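Local coordinates for ribonuclease J (Methanolobus psychrophilus R15, PDB 5HAB), which probably degrades RNA exonucleolytically as an archaeal RNase J of the metallo-beta-lactamase and beta-CASP family, here an engineered mutant bound to RNA, at residues V365-V377 with L394-H406. The protein carries 1 engineered substitution. Sequence-based numbering, arbitrary orientation.
Sequences VETGDRIIFSANV and LKMKGARIYDNVH. With nucleotides of chain D.
Asn376 N lies over one face of the His406 ring, while OP3 of nucleotide A1 of chain D sits in plane at its edge, accepting a hydrogen bond from His406 NE2 (2.8 Å). That bond fixes the ring's rotation together with Arg273, which bonds ND1; with CG anti to the backbone N (chi1 170°), the imidazole reaches past Ala375 to the 5' phosphate of the RNA. Asn376 ND2 also comes within 3.0 Å of OP3. The Phe373 ring meets Tyr402 O and Leu394 CD1 at its edge, and Ile401 CG2 approaches it obliquely, 3.9 Å from CE1. Tyr402 CE1 lies over one face of the Arg370 guanidinium, the two planes 60° apart; the guanidinium's NH2 bonds Val251 O.

Parallel pairing is evident from the backbone: Arg400 O receives Ile371 N and Ile371 O receives Tyr402 N, each at 2.9 Å, and the N-to-C directions of the two short strand segments lie 20° apart. Past 400-402, Ser374 OG donates to Val405 O (2.9 Å). At the other end, Gly398 closes the helix with a Schellman motif and accepts Gly368 N through its O (3.1 Å).

Strand 370-374, helix 381-396 and strand 400-402 thus form a beta-alpha-beta unit at one margin of the parallel beta-CASP sheet. Strand 262-266 flanks 370-374; helices 381-396 and 352-357 pack beside Phe373, and helix 241-253 beside Ile372 and Tyr402.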
# COMPACT_ATOMS: atom_id res chain seq x y z
N VAL B 365 -7.30 32.73 -3.25
CA VAL B 365 -8.17 31.61 -3.57
C VAL B 365 -9.34 31.59 -2.59
O VAL B 365 -9.16 31.69 -1.37
CB VAL B 365 -7.39 30.28 -3.59
CG1 VAL B 365 -6.38 30.27 -4.73
CG2 VAL B 365 -6.68 30.05 -2.28
N GLU B 366 -10.54 31.46 -3.13
CA GLU B 366 -11.75 31.45 -2.32
C GLU B 366 -12.57 30.20 -2.62
O GLU B 366 -12.39 29.57 -3.66
CB GLU B 366 -12.54 32.74 -2.56
CG GLU B 366 -13.05 32.92 -3.98
CD GLU B 366 -13.54 34.33 -4.24
OE1 GLU B 366 -13.40 35.19 -3.33
OE2 GLU B 366 -14.04 34.60 -5.36
N THR B 367 -13.45 29.83 -1.69
CA THR B 367 -14.22 28.59 -1.77
C THR B 367 -14.82 28.35 -3.16
O THR B 367 -15.38 29.25 -3.77
CB THR B 367 -15.35 28.58 -0.72
OG1 THR B 367 -14.79 28.65 0.59
CG2 THR B 367 -16.19 27.31 -0.83
N GLY B 368 -14.66 27.12 -3.65
CA GLY B 368 -15.18 26.78 -4.96
C GLY B 368 -14.13 26.79 -6.05
O GLY B 368 -14.25 26.06 -7.04
N ASP B 369 -13.12 27.64 -5.89
CA ASP B 369 -12.03 27.77 -6.87
C ASP B 369 -11.41 26.43 -7.22
O ASP B 369 -11.19 25.58 -6.36
CB ASP B 369 -10.95 28.73 -6.35
CG ASP B 369 -11.37 30.19 -6.47
OD1 ASP B 369 -12.17 30.51 -7.37
OD2 ASP B 369 -10.88 31.02 -5.67
N ARG B 370 -11.14 26.23 -8.51
CA ARG B 370 -10.67 24.94 -8.99
C ARG B 370 -9.18 24.97 -9.43
O ARG B 370 -8.77 25.75 -10.29
CB ARG B 370 -11.59 24.48 -10.13
CG ARG B 370 -12.98 24.00 -9.64
CD ARG B 370 -14.06 24.27 -10.68
NE ARG B 370 -13.53 24.05 -12.02
CZ ARG B 370 -13.78 22.97 -12.75
NH1 ARG B 370 -14.57 22.00 -12.27
NH2 ARG B 370 -13.24 22.84 -13.96
N ILE B 371 -8.38 24.12 -8.79
CA ILE B 371 -6.96 24.00 -9.11
C ILE B 371 -6.67 22.66 -9.75
O ILE B 371 -6.84 21.61 -9.14
CB ILE B 371 -6.10 24.25 -7.87
CG1 ILE B 371 -6.48 25.61 -7.27
CG2 ILE B 371 -4.62 24.19 -8.22
CD1 ILE B 371 -5.71 25.99 -6.05
N ILE B 372 -6.22 22.71 -11.00
CA ILE B 372 -6.00 21.51 -11.80
C ILE B 372 -4.51 21.20 -11.92
O ILE B 372 -3.77 21.92 -12.61
CB ILE B 372 -6.63 21.65 -13.19
CG1 ILE B 372 -8.15 21.83 -13.08
CG2 ILE B 372 -6.30 20.44 -14.05
CD1 ILE B 372 -8.60 23.26 -13.26
N PHE B 373 -4.09 20.13 -11.26
CA PHE B 373 -2.74 19.61 -11.39
C PHE B 373 -2.68 18.65 -12.57
O PHE B 373 -3.06 17.49 -12.46
CB PHE B 373 -2.31 18.89 -10.11
CG PHE B 373 -2.16 19.79 -8.93
CD1 PHE B 373 -3.27 20.28 -8.26
CD2 PHE B 373 -0.90 20.14 -8.46
CE1 PHE B 373 -3.13 21.11 -7.16
CE2 PHE B 373 -0.76 20.96 -7.36
CZ PHE B 373 -1.87 21.45 -6.71
N SER B 374 -2.20 19.14 -13.71
CA SER B 374 -2.01 18.28 -14.87
C SER B 374 -0.63 17.62 -14.78
O SER B 374 0.25 17.88 -15.60
CB SER B 374 -2.14 19.07 -16.16
OG SER B 374 -2.28 18.19 -17.25
N ALA B 375 -0.47 16.78 -13.76
CA ALA B 375 0.80 16.15 -13.44
C ALA B 375 0.62 15.13 -12.32
O ALA B 375 -0.38 15.16 -11.59
CB ALA B 375 1.84 17.19 -13.04
N ASN B 376 1.57 14.21 -12.20
CA ASN B 376 1.56 13.24 -11.12
C ASN B 376 2.45 13.72 -9.98
O ASN B 376 3.28 14.62 -10.15
CB ASN B 376 2.05 11.88 -11.62
CG ASN B 376 3.51 11.91 -12.06
OD1 ASN B 376 4.02 12.94 -12.50
ND2 ASN B 376 4.19 10.77 -11.93
N VAL B 377 2.29 13.11 -8.81
CA VAL B 377 3.19 13.38 -7.69
C VAL B 377 4.37 12.43 -7.81
O VAL B 377 4.18 11.21 -7.89
CB VAL B 377 2.48 13.22 -6.33
CG1 VAL B 377 3.33 13.79 -5.21
CG2 VAL B 377 1.10 13.87 -6.37
N LEU B 394 -4.11 25.15 0.09
CA LEU B 394 -5.12 25.48 -0.92
C LEU B 394 -6.52 25.03 -0.50
O LEU B 394 -7.49 25.77 -0.67
CB LEU B 394 -4.74 24.86 -2.26
CG LEU B 394 -3.47 25.41 -2.90
CD1 LEU B 394 -3.06 24.60 -4.11
CD2 LEU B 394 -3.65 26.87 -3.27
N LYS B 395 -6.63 23.83 0.06
CA LYS B 395 -7.92 23.32 0.52
C LYS B 395 -8.40 24.08 1.75
O LYS B 395 -9.59 24.30 1.92
CB LYS B 395 -7.87 21.81 0.80
CG LYS B 395 -7.97 20.95 -0.44
CD LYS B 395 -7.96 19.46 -0.12
CE LYS B 395 -6.62 19.02 0.46
NZ LYS B 395 -6.52 17.54 0.55
N MET B 396 -7.47 24.47 2.62
CA MET B 396 -7.85 25.22 3.81
C MET B 396 -8.36 26.59 3.40
O MET B 396 -9.04 27.26 4.18
CB MET B 396 -6.68 25.36 4.79
CG MET B 396 -6.44 24.14 5.65
SD MET B 396 -5.03 24.33 6.77
CE MET B 396 -4.05 25.55 5.90
N LYS B 397 -8.05 27.01 2.17
CA LYS B 397 -8.66 28.23 1.66
C LYS B 397 -9.84 27.92 0.74
O LYS B 397 -10.34 28.80 0.04
CB LYS B 397 -7.63 29.08 0.90
CG LYS B 397 -6.58 29.75 1.79
CD LYS B 397 -5.87 30.87 1.05
CE LYS B 397 -4.79 31.53 1.90
NZ LYS B 397 -3.64 30.62 2.14
N GLY B 398 -10.29 26.67 0.76
CA GLY B 398 -11.52 26.28 0.09
C GLY B 398 -11.45 25.85 -1.37
O GLY B 398 -12.48 25.69 -2.02
N ALA B 399 -10.24 25.65 -1.89
CA ALA B 399 -10.08 25.28 -3.29
C ALA B 399 -10.48 23.83 -3.53
O ALA B 399 -10.41 23.00 -2.63
CB ALA B 399 -8.64 25.50 -3.73
N ARG B 400 -10.91 23.52 -4.75
CA ARG B 400 -11.22 22.15 -5.13
C ARG B 400 -10.08 21.61 -6.00
O ARG B 400 -9.74 22.19 -7.03
CB ARG B 400 -12.57 22.06 -5.86
CG ARG B 400 -13.77 22.69 -5.14
CD ARG B 400 -13.97 22.17 -3.71
NE ARG B 400 -14.22 20.72 -3.65
CZ ARG B 400 -14.23 20.02 -2.52
NH1 ARG B 400 -14.01 20.62 -1.35
NH2 ARG B 400 -14.45 18.71 -2.54
N ILE B 401 -9.47 20.52 -5.54
CA ILE B 401 -8.28 19.98 -6.17
C ILE B 401 -8.61 18.90 -7.20
O ILE B 401 -9.19 17.87 -6.86
CB ILE B 401 -7.33 19.40 -5.11
CG1 ILE B 401 -7.09 20.42 -3.99
CG2 ILE B 401 -6.02 18.96 -5.75
CD1 ILE B 401 -6.45 21.70 -4.48
N TYR B 402 -8.21 19.14 -8.44
CA TYR B 402 -8.25 18.11 -9.47
C TYR B 402 -6.84 17.58 -9.70
O TYR B 402 -6.00 18.27 -10.26
CB TYR B 402 -8.83 18.64 -10.78
CG TYR B 402 -10.29 19.03 -10.70
CD1 TYR B 402 -10.68 20.18 -10.03
CD2 TYR B 402 -11.27 18.26 -11.31
CE1 TYR B 402 -12.02 20.54 -9.96
CE2 TYR B 402 -12.61 18.62 -11.25
CZ TYR B 402 -12.97 19.76 -10.57
OH TYR B 402 -14.29 20.14 -10.49
N ASP B 403 -6.59 16.36 -9.25
CA ASP B 403 -5.24 15.81 -9.26
C ASP B 403 -5.04 14.83 -10.40
O ASP B 403 -6.01 14.30 -10.95
CB ASP B 403 -4.95 15.13 -7.91
CG ASP B 403 -3.48 15.01 -7.61
OD1 ASP B 403 -2.65 15.31 -8.50
OD2 ASP B 403 -3.14 14.62 -6.47
N ASN B 404 -3.78 14.60 -10.76
CA ASN B 404 -3.38 13.53 -11.67
C ASN B 404 -4.08 13.54 -13.03
O ASN B 404 -4.31 12.48 -13.62
CB ASN B 404 -3.61 12.17 -10.99
CG ASN B 404 -2.55 11.15 -11.37
OD1 ASN B 404 -1.48 11.50 -11.89
ND2 ASN B 404 -2.83 9.88 -11.11
N VAL B 405 -4.42 14.72 -13.54
CA VAL B 405 -5.01 14.82 -14.87
C VAL B 405 -3.86 14.70 -15.86
O VAL B 405 -3.41 15.70 -16.42
CB VAL B 405 -5.79 16.12 -15.06
CG1 VAL B 405 -6.59 16.08 -16.36
CG2 VAL B 405 -6.70 16.38 -13.87
N HIS B 406 -3.39 13.48 -16.06
CA HIS B 406 -2.06 13.30 -16.61
C HIS B 406 -1.90 11.90 -17.16
O HIS B 406 -2.61 10.97 -16.77
CB HIS B 406 -1.02 13.59 -15.52
CG HIS B 406 0.39 13.22 -15.88
ND1 HIS B 406 1.17 13.98 -16.73
CD2 HIS B 406 1.17 12.19 -15.48
CE1 HIS B 406 2.36 13.43 -16.85
NE2 HIS B 406 2.39 12.34 -16.10
OP3 A D 1 4.32 10.64 -14.96
P A D 1 5.56 10.19 -15.65
OP1 A D 1 5.79 11.06 -16.83
OP2 A D 1 5.47 8.72 -15.84
O5' A D 1 6.76 10.39 -14.63
C5' A D 1 6.95 11.63 -13.95
C4' A D 1 8.36 11.72 -13.41
O4' A D 1 8.48 10.83 -12.27
C3' A D 1 9.45 11.31 -14.41
O3' A D 1 10.61 12.11 -14.25
C2' A D 1 9.74 9.86 -14.01
O2' A D 1 11.05 9.43 -14.33
C1' A D 1 9.51 9.88 -12.50
N9 A D 1 9.04 8.58 -12.00
C8 A D 1 8.12 7.76 -12.61
N7 A D 1 7.88 6.65 -11.96
C5 A D 1 8.69 6.74 -10.84
C6 A D 1 8.90 5.86 -9.76
N6 A D 1 8.27 4.69 -9.62
N1 A D 1 9.78 6.25 -8.80
C2 A D 1 10.41 7.42 -8.94
N3 A D 1 10.30 8.33 -9.92
C4 A D 1 9.42 7.92 -10.85